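Local coordinates for predicted protein (Acinetobacter sp. RUH2624, PDB 4MEA) that hydrolyses epoxides and probably acts as a secreted Cif-type virulence factor of the alpha/beta hydrolase fold, at residues Glu1-Pro13 with Asn201-Lys215. Numbering follows the deposited sequence.
Sequences EYDPNLKSIDTPP and NLFFSYFIKTYAGKK
L6 and Y206 carry the largest share of the contact between the N-terminal arm and helix 200-211, part of the helical cap inserted between strands 151-157 and 267-272 of this alpha/beta hydrolase fold. The arm runs antiparallel to the helix, without regular secondary structure. CD2 of L6 lies over one face of the Y206 ring, 3.5 Å from CE1, and the two side chains lie alongside one another, pointing opposite ways. With CG of Y206 anti to the backbone N (chi1 -172°), the ring slants across the helix toward its C-terminal end and carries its OH to Y2. There the OH donates to a water, 2.5 Å from the oxygen, that also bridges to the backbone O of D3 and L6. The OH of Y2 is hydrogen-bonded to the backbone N of G189 of the second subunit, whose F188 meets Y206 edge-to-face, so the arm also borders the dimer interface. Farther along, I9 reaches down to the helix with CD1 3.7 Å from CG of N201.

The solvent side is the beta turn D3-L6, where the exposed N5 donates its backbone N to D3 OD1 in an Asx turn. At the partly exposed chain start, K215 NZ, itself bonded to the backbone O of K209 and A212, makes a long salt bridge to E1 OE1 (3.6 Å) and a weak bond to E1 O. The firmer tie is from E1 N to T210 O, 2.9 Å long and in the carbonyl plane.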
ATOM      1  N   GLU A   1     -11.460   1.184 -11.762  1.00 36.44           N
ATOM      2  CA  GLU A   1     -10.632  -0.025 -11.740  1.00 48.81           C
ATOM      3  C   GLU A   1      -9.176   0.268 -12.131  1.00 50.85           C
ATOM      4  O   GLU A   1      -8.905   1.205 -12.902  1.00 43.02           O
ATOM      5  CB  GLU A   1     -11.222  -1.096 -12.667  1.00 52.79           C
ATOM      6  CG  GLU A   1     -10.925  -0.895 -14.160  1.00 60.15           C
ATOM      7  CD  GLU A   1     -11.847   0.110 -14.848  1.00 61.27           C
ATOM      8  OE1 GLU A   1     -12.134   1.179 -14.269  1.00 59.95           O
ATOM      9  OE2 GLU A   1     -12.283  -0.170 -15.984  1.00 64.57           O
ATOM     10  N   TYR A   2      -8.243  -0.530 -11.603  1.00 49.49           N
ATOM     11  CA  TYR A   2      -6.827  -0.329 -11.916  1.00 45.10           C
ATOM     12  C   TYR A   2      -6.547  -0.518 -13.407  1.00 38.39           C
ATOM     13  O   TYR A   2      -6.995  -1.490 -14.015  1.00 27.52           O
ATOM     14  CB  TYR A   2      -5.885  -1.220 -11.078  1.00 42.80           C
ATOM     15  CG  TYR A   2      -4.424  -0.873 -11.337  1.00 35.85           C
ATOM     16  CD1 TYR A   2      -3.825   0.203 -10.691  1.00 32.98           C
ATOM     17  CD2 TYR A   2      -3.665  -1.584 -12.265  1.00 28.41           C
ATOM     18  CE1 TYR A   2      -2.502   0.551 -10.939  1.00 19.58           C
ATOM     19  CE2 TYR A   2      -2.339  -1.241 -12.521  1.00 25.31           C
ATOM     20  CZ  TYR A   2      -1.761  -0.166 -11.853  1.00 24.77           C
ATOM     21  OH  TYR A   2      -0.445   0.204 -12.095  1.00 23.03           O
ATOM     22  N   ASP A   3      -5.806   0.433 -13.975  1.00 30.72           N
ATOM     23  CA  ASP A   3      -5.385   0.397 -15.374  1.00 21.15           C
ATOM     24  C   ASP A   3      -3.882   0.658 -15.454  1.00 28.93           C
ATOM     25  O   ASP A   3      -3.432   1.791 -15.252  1.00 21.76           O
ATOM     26  CB  ASP A   3      -6.142   1.454 -16.180  1.00 28.18           C
ATOM     27  CG  ASP A   3      -5.533   1.700 -17.545  1.00 38.99           C
ATOM     28  OD1 ASP A   3      -4.747   0.847 -18.019  1.00 37.15           O
ATOM     29  OD2 ASP A   3      -5.848   2.751 -18.144  1.00 46.43           O
ATOM     30  N   PRO A   4      -3.097  -0.389 -15.753  1.00 33.45           N
ATOM     31  CA  PRO A   4      -1.635  -0.264 -15.758  1.00 31.66           C
ATOM     32  C   PRO A   4      -1.126   0.770 -16.773  1.00 27.85           C
ATOM     33  O   PRO A   4       0.020   1.207 -16.668  1.00 34.85           O
ATOM     34  CB  PRO A   4      -1.165  -1.678 -16.132  1.00 27.46           C
ATOM     35  CG  PRO A   4      -2.329  -2.282 -16.857  1.00 24.97           C
ATOM     36  CD  PRO A   4      -3.537  -1.733 -16.168  1.00 30.63           C
ATOM     37  N   ASN A   5      -1.967   1.160 -17.728  1.00 25.78           N
ATOM     38  CA  ASN A   5      -1.581   2.152 -18.729  1.00 24.68           C
ATOM     39  C   ASN A   5      -1.860   3.620 -18.354  1.00 35.57           C
ATOM     40  O   ASN A   5      -1.389   4.528 -19.039  1.00 39.74           O
ATOM     41  CB  ASN A   5      -2.257   1.845 -20.063  1.00 36.08           C
ATOM     42  CG  ASN A   5      -2.060   0.404 -20.501  1.00 46.86           C
ATOM     43  OD1 ASN A   5      -0.979  -0.168 -20.342  1.00 47.50           O
ATOM     44  ND2 ASN A   5      -3.112  -0.191 -21.051  1.00 44.92           N
ATOM     45  N   LEU A   6      -2.634   3.864 -17.295  1.00 27.57           N
ATOM     46  CA  LEU A   6      -2.910   5.244 -16.878  1.00 16.92           C
ATOM     47  C   LEU A   6      -1.606   5.960 -16.525  1.00 13.07           C
ATOM     48  O   LEU A   6      -0.784   5.449 -15.760  1.00 16.65           O
ATOM     49  CB  LEU A   6      -3.878   5.276 -15.685  1.00 18.61           C
ATOM     50  CG  LEU A   6      -4.124   6.619 -14.979  1.00 17.04           C
ATOM     51  CD1 LEU A   6      -4.913   7.593 -15.863  1.00 17.33           C
ATOM     52  CD2 LEU A   6      -4.850   6.383 -13.669  1.00 13.04           C
ATOM     53  N   LYS A   7      -1.403   7.145 -17.078  1.00 11.69           N
ATOM     54  CA  LYS A   7      -0.194   7.896 -16.762  1.00 13.76           C
ATOM     55  C   LYS A   7      -0.424   8.885 -15.625  1.00 11.75           C
ATOM     56  O   LYS A   7      -1.509   9.440 -15.474  1.00 12.84           O
ATOM     57  CB  LYS A   7       0.354   8.601 -18.014  1.00 16.26           C
ATOM     58  CG  LYS A   7       0.912   7.617 -19.053  1.00 31.06           C
ATOM     59  CD  LYS A   7       1.391   8.311 -20.318  1.00 35.12           C
ATOM     60  CE  LYS A   7       0.234   8.841 -21.133  1.00 38.37           C
ATOM     61  NZ  LYS A   7       0.698   9.302 -22.471  1.00 45.14           N
ATOM     62  N   SER A   8       0.599   9.086 -14.805  1.00 12.89           N
ATOM     63  CA  SER A   8       0.533  10.112 -13.774  1.00 12.11           C
ATOM     64  C   SER A   8       0.854  11.443 -14.451  1.00 12.03           C
ATOM     65  O   SER A   8       1.452  11.456 -15.524  1.00  8.62           O
ATOM     66  CB  SER A   8       1.523   9.813 -12.638  1.00  5.54           C
ATOM     67  OG  SER A   8       2.853   9.827 -13.115  1.00 14.72           O
ATOM     68  N   ILE A   9       0.434  12.550 -13.843  1.00 11.36           N
ATOM     69  CA  ILE A   9       0.732  13.881 -14.377  1.00  9.04           C
ATOM     70  C   ILE A   9       2.190  14.248 -14.160  1.00 12.09           C
ATOM     71  O   ILE A   9       2.888  13.625 -13.355  1.00  9.47           O
ATOM     72  CB  ILE A   9      -0.146  14.974 -13.714  1.00  8.89           C
ATOM     73  CG1 ILE A   9       0.158  15.079 -12.213  1.00  9.04           C
ATOM     74  CG2 ILE A   9      -1.621  14.675 -13.947  1.00  9.55           C
ATOM     75  CD1 ILE A   9      -0.461  16.315 -11.541  1.00 10.80           C
ATOM     76  N   ASP A  10       2.661  15.259 -14.882  1.00 10.29           N
ATOM     77  CA  ASP A  10       3.991  15.792 -14.610  1.00 16.18           C
ATOM     78  C   ASP A  10       3.935  17.294 -14.327  1.00 13.55           C
ATOM     79  O   ASP A  10       4.937  17.990 -14.416  1.00 14.77           O
ATOM     80  CB  ASP A  10       4.987  15.447 -15.730  1.00 27.39           C
ATOM     81  CG  ASP A  10       4.593  16.032 -17.081  1.00 41.26           C
ATOM     82  OD1 ASP A  10       3.895  17.069 -17.111  1.00 39.26           O
ATOM     83  OD2 ASP A  10       4.999  15.452 -18.115  1.00 50.03           O
ATOM     84  N   THR A  11       2.758  17.784 -13.967  1.00 11.90           N
ATOM     85  CA  THR A  11       2.621  19.186 -13.557  1.00 12.54           C
ATOM     86  C   THR A  11       3.519  19.494 -12.366  1.00 10.46           C
ATOM     87  O   THR A  11       3.554  18.734 -11.403  1.00 10.82           O
ATOM     88  CB  THR A  11       1.172  19.493 -13.181  1.00 12.81           C
ATOM     89  OG1 THR A  11       0.303  18.926 -14.173  1.00 11.34           O
ATOM     90  CG2 THR A  11       0.942  21.003 -13.080  1.00 10.41           C
ATOM     91  N   PRO A  12       4.269  20.607 -12.435  1.00  9.70           N
ATOM     92  CA  PRO A  12       5.113  21.008 -11.305  1.00 13.84           C
ATOM     93  C   PRO A  12       4.250  21.344 -10.098  1.00 14.25           C
ATOM     94  O   PRO A  12       3.204  21.975 -10.256  1.00 12.28           O
ATOM     95  CB  PRO A  12       5.819  22.267 -11.821  1.00 18.03           C
ATOM     96  CG  PRO A  12       5.804  22.129 -13.311  1.00 15.47           C
ATOM     97  CD  PRO A  12       4.482  21.466 -13.616  1.00 12.75           C
ATOM     98  N   PRO A  13       4.664  20.891  -8.907  1.00 11.76           N
ATOM     99  CA  PRO A  13       3.907  21.152  -7.676  1.00  9.54           C
ATOM    100  C   PRO A  13       3.539  22.641  -7.498  1.00 13.08           C
ATOM    101  O   PRO A  13       2.467  22.951  -6.978  1.00  8.34           O
ATOM    102  CB  PRO A  13       4.879  20.709  -6.580  1.00 13.83           C
ATOM    103  CG  PRO A  13       5.692  19.611  -7.221  1.00 11.57           C
ATOM    104  CD  PRO A  13       5.787  19.955  -8.694  1.00 11.23           C
ATOM    105  N   ASN A 201      -1.542  17.042  -6.120  1.00  9.98           N
ATOM    106  CA  ASN A 201      -2.114  16.872  -7.458  1.00  9.27           C
ATOM    107  C   ASN A 201      -1.634  15.571  -8.123  1.00  9.45           C
ATOM    108  O   ASN A 201      -2.418  14.857  -8.755  1.00  8.76           O
ATOM    109  CB  ASN A 201      -1.819  18.094  -8.345  1.00  5.52           C
ATOM    110  CG  ASN A 201      -2.818  18.246  -9.481  1.00  8.35           C
ATOM    111  OD1 ASN A 201      -3.821  17.536  -9.535  1.00 11.42           O
ATOM    112  ND2 ASN A 201      -2.545  19.171 -10.395  1.00  7.94           N
ATOM    113  N   LEU A 202      -0.353  15.260  -7.962  1.00  8.58           N
ATOM    114  CA  LEU A 202       0.214  14.039  -8.533  1.00  7.67           C
ATOM    115  C   LEU A 202      -0.464  12.803  -7.958  1.00 10.78           C
ATOM    116  O   LEU A 202      -0.958  11.948  -8.706  1.00 11.33           O
ATOM    117  CB  LEU A 202       1.732  13.974  -8.280  1.00  7.20           C
ATOM    118  CG  LEU A 202       2.461  12.660  -8.589  1.00  6.79           C
ATOM    119  CD1 LEU A 202       2.367  12.332 -10.077  1.00  7.77           C
ATOM    120  CD2 LEU A 202       3.929  12.740  -8.150  1.00  6.57           C
ATOM    121  N   PHE A 203      -0.486  12.698  -6.631  1.00  8.43           N
ATOM    122  CA  PHE A 203      -1.079  11.519  -5.998  1.00 12.28           C
ATOM    123  C   PHE A 203      -2.572  11.365  -6.276  1.00 10.01           C
ATOM    124  O   PHE A 203      -3.020  10.301  -6.708  1.00  6.80           O
ATOM    125  CB  PHE A 203      -0.854  11.477  -4.476  1.00  7.81           C
ATOM    126  CG  PHE A 203      -1.466  10.250  -3.825  1.00  7.28           C
ATOM    127  CD1 PHE A 203      -0.768   9.052  -3.790  1.00  6.90           C
ATOM    128  CD2 PHE A 203      -2.758  10.284  -3.303  1.00  4.78           C
ATOM    129  CE1 PHE A 203      -1.326   7.918  -3.229  1.00  7.83           C
ATOM    130  CE2 PHE A 203      -3.323   9.151  -2.730  1.00  7.45           C
ATOM    131  CZ  PHE A 203      -2.605   7.965  -2.692  1.00  9.37           C
ATOM    132  N   PHE A 204      -3.347  12.412  -6.000  1.00  6.79           N
ATOM    133  CA  PHE A 204      -4.797  12.325  -6.148  1.00 10.82           C
ATOM    134  C   PHE A 204      -5.287  12.230  -7.594  1.00  6.15           C
ATOM    135  O   PHE A 204      -6.280  11.549  -7.866  1.00  7.96           O
ATOM    136  CB  PHE A 204      -5.489  13.481  -5.422  1.00  9.78           C
ATOM    137  CG  PHE A 204      -5.560  13.302  -3.922  1.00 10.53           C
ATOM    138  CD1 PHE A 204      -6.514  12.466  -3.353  1.00 11.69           C
ATOM    139  CD2 PHE A 204      -4.678  13.968  -3.090  1.00  3.79           C
ATOM    140  CE1 PHE A 204      -6.586  12.293  -1.965  1.00 11.83           C
ATOM    141  CE2 PHE A 204      -4.746  13.807  -1.702  1.00  8.97           C
ATOM    142  CZ  PHE A 204      -5.702  12.974  -1.143  1.00 12.13           C
ATOM    143  N   SER A 205      -4.623  12.917  -8.523  1.00  7.43           N
ATOM    144  CA  SER A 205      -5.002  12.775  -9.930  1.00 11.04           C
ATOM    145  C   SER A 205      -4.972  11.297 -10.324  1.00 13.05           C
ATOM    146  O   SER A 205      -5.910  10.785 -10.945  1.00 12.15           O
ATOM    147  CB  SER A 205      -4.092  13.593 -10.852  1.00 13.34           C
ATOM    148  OG  SER A 205      -4.392  14.981 -10.773  1.00  8.61           O
ATOM    149  N   TYR A 206      -3.895  10.614  -9.954  1.00  7.42           N
ATOM    150  CA  TYR A 206      -3.748   9.200 -10.290  1.00  7.32           C
ATOM    151  C   TYR A 206      -4.722   8.341  -9.473  1.00  7.64           C
ATOM    152  O   TYR A 206      -5.444   7.504 -10.019  1.00  8.31           O
ATOM    153  CB  TYR A 206      -2.295   8.732 -10.094  1.00  6.34           C
ATOM    154  CG  TYR A 206      -2.074   7.335 -10.624  1.00  6.79           C
ATOM    155  CD1 TYR A 206      -1.786   7.122 -11.966  1.00  9.43           C
ATOM    156  CD2 TYR A 206      -2.194   6.231  -9.786  1.00  9.34           C
ATOM    157  CE1 TYR A 206      -1.611   5.845 -12.461  1.00 12.67           C
ATOM    158  CE2 TYR A 206      -2.020   4.955 -10.267  1.00  7.94           C
ATOM    159  CZ  TYR A 206      -1.731   4.767 -11.606  1.00 10.06           C
ATOM    160  OH  TYR A 206      -1.558   3.485 -12.081  1.00 15.61           O
ATOM    161  N   PHE A 207      -4.755   8.565  -8.163  1.00  5.91           N
ATOM    162  CA  PHE A 207      -5.654   7.835  -7.269  1.00  5.32           C
ATOM    163  C   PHE A 207      -7.131   7.961  -7.687  1.00  9.53           C
ATOM    164  O   PHE A 207      -7.835   6.956  -7.835  1.00  9.49           O
ATOM    165  CB  PHE A 207      -5.473   8.351  -5.833  1.00  7.88           C
ATOM    166  CG  PHE A 207      -6.287   7.613  -4.804  1.00 10.66           C
ATOM    167  CD1 PHE A 207      -5.740   6.554  -4.095  1.00 11.65           C
ATOM    168  CD2 PHE A 207      -7.591   8.003  -4.523  1.00  7.65           C
ATOM    169  CE1 PHE A 207      -6.491   5.879  -3.132  1.00 10.95           C
ATOM    170  CE2 PHE A 207      -8.350   7.345  -3.566  1.00  5.81           C
ATOM    171  CZ  PHE A 207      -7.801   6.276  -2.867  1.00 12.00           C
ATOM    172  N   ILE A 208      -7.599   9.194  -7.875  1.00  5.90           N
ATOM    173  CA  ILE A 208      -8.997   9.432  -8.266  1.00  7.15           C
ATOM    174  C   ILE A 208      -9.341   8.804  -9.633  1.00 12.02           C
ATOM    175  O   ILE A 208     -10.360   8.123  -9.773  1.00  8.64           O
ATOM    176  CB  ILE A 208      -9.342  10.948  -8.263  1.00  8.58           C
ATOM    177  CG1 ILE A 208      -9.385  11.487  -6.830  1.00  5.61           C
ATOM    178  CG2 ILE A 208     -10.664  11.216  -8.973  1.00 12.24           C
ATOM    179  CD1 ILE A 208      -9.395  13.014  -6.765  1.00  6.00           C
ATOM    180  N   LYS A 209      -8.501   9.027 -10.640  1.00  7.37           N
ATOM    181  CA  LYS A 209      -8.759   8.419 -11.951  1.00  6.92           C
ATOM    182  C   LYS A 209      -8.747   6.879 -11.889  1.00  9.41           C
ATOM    183  O   LYS A 209      -9.565   6.228 -12.532  1.00 12.50           O
ATOM    184  CB  LYS A 209      -7.790   8.938 -13.008  1.00  4.23           C
ATOM    185  CG  LYS A 209      -8.218  10.259 -13.633  1.00 12.08           C
ATOM    186  CD  LYS A 209      -7.227  10.661 -14.696  1.00 20.82           C
ATOM    187  CE  LYS A 209      -7.734  11.802 -15.540  1.00 27.15           C
ATOM    188  NZ  LYS A 209      -6.722  12.143 -16.573  1.00 31.32           N
ATOM    189  N   THR A 210      -7.849   6.307 -11.088  1.00  8.19           N
ATOM    190  CA  THR A 210      -7.762   4.851 -10.948  1.00  7.29           C
ATOM    191  C   THR A 210      -9.078   4.233 -10.498  1.00  9.77           C
ATOM    192  O   THR A 210      -9.511   3.207 -11.017  1.00 11.14           O
ATOM    193  CB  THR A 210      -6.651   4.445  -9.935  1.00  6.59           C
ATOM    194  OG1 THR A 210      -5.371   4.692 -10.521  1.00  7.55           O
ATOM    195  CG2 THR A 210      -6.740   2.956  -9.592  1.00 10.18           C
ATOM    196  N   TYR A 211      -9.711   4.865  -9.521  1.00 10.45           N
ATOM    197  CA  TYR A 211     -10.916   4.258  -8.984  0.56 12.65           C
ATOM    198  C   TYR A 211     -12.173   4.724  -9.716  1.00 11.77           C
ATOM    199  O   TYR A 211     -13.266   4.225  -9.451  1.00 14.53           O
ATOM    200  CB  TYR A 211     -10.971   4.416  -7.463  0.56 17.12           C
ATOM    201  CG  TYR A 211      -9.703   3.886  -6.829  0.56 13.95           C
ATOM    202  CD1 TYR A 211      -9.436   2.522  -6.795  0.56 20.49           C
ATOM    203  CD2 TYR A 211      -8.754   4.748  -6.309  0.56 17.56           C
ATOM    204  CE1 TYR A 211      -8.263   2.033  -6.236  0.56 19.63           C
ATOM    205  CE2 TYR A 211      -7.581   4.270  -5.751  0.56 13.78           C
ATOM    206  CZ  TYR A 211      -7.344   2.920  -5.718  0.56 18.62           C
ATOM    207  OH  TYR A 211      -6.182   2.462  -5.156  0.56 19.87           O
ATOM    208  N   ALA A 212     -11.998   5.613 -10.696  1.00  9.29           N
ATOM    209  CA  ALA A 212     -13.097   5.986 -11.588  1.00  9.44           C
ATOM    210  C   ALA A 212     -13.359   4.927 -12.670  1.00 16.35           C
ATOM    211  O   ALA A 212     -12.434   4.281 -13.165  1.00 11.88           O
ATOM    212  CB  ALA A 212     -12.832   7.333 -12.234  1.00  7.21           C
ATOM    213  N   GLY A 213     -14.626   4.760 -13.035  1.00 13.07           N
ATOM    214  CA  GLY A 213     -14.970   3.995 -14.221  1.00 15.62           C
ATOM    215  C   GLY A 213     -15.011   4.929 -15.424  1.00 19.20           C
ATOM    216  O   GLY A 213     -14.501   4.610 -16.496  1.00 16.63           O
ATOM    217  N   LYS A 214     -15.620   6.094 -15.245  1.00 16.55           N
ATOM    218  CA  LYS A 214     -15.668   7.091 -16.311  1.00 17.08           C
ATOM    219  C   LYS A 214     -14.558   8.128 -16.112  1.00 19.45           C
ATOM    220  O   LYS A 214     -14.784   9.190 -15.540  1.00 17.12           O
ATOM    221  CB  LYS A 214     -17.044   7.759 -16.359  1.00 28.52           C
ATOM    222  CG  LYS A 214     -18.201   6.788 -16.576  1.00 36.70           C
ATOM    223  CD  LYS A 214     -19.431   7.513 -17.098  1.00 47.49           C
ATOM    224  CE  LYS A 214     -20.575   6.554 -17.411  1.00 54.51           C
ATOM    225  NZ  LYS A 214     -21.335   6.155 -16.194  1.00 56.19           N
ATOM    226  N   LYS A 215     -13.358   7.818 -16.596  1.00 14.21           N
ATOM    227  CA  LYS A 215     -12.189   8.649 -16.291  1.00 18.35           C
ATOM    228  C   LYS A 215     -12.183  10.026 -16.971  1.00 16.71           C
ATOM    229  O   LYS A 215     -11.612  10.981 -16.440  1.00 18.58           O
ATOM    230  CB  LYS A 215     -10.889   7.890 -16.593  1.00 16.21           C
ATOM    231  CG  LYS A 215     -10.773   6.537 -15.899  1.00 23.54           C
ATOM    232  CD  LYS A 215      -9.395   5.916 -16.130  1.00 22.61           C
ATOM    233  CE  LYS A 215      -9.411   4.403 -15.921  1.00 24.31           C
ATOM    234  NZ  LYS A 215      -9.929   3.994 -14.590  1.00 15.54           N
TER
HETATM  235  O   HOH W   1     -12.759   2.621 -17.817  1.00 43.95           O
HETATM  236  O   HOH W   2      -0.923   3.104 -14.449  1.00 19.36           O
HETATM  237  O   HOH W   3      -5.082   2.728 -12.730  1.00 28.01           O
HETATM  238  O   HOH W   4      -1.054  11.963 -11.531  1.00 11.04           O
HETATM  239  O   HOH W   5      -2.370  18.844 -13.639  1.00 18.59           O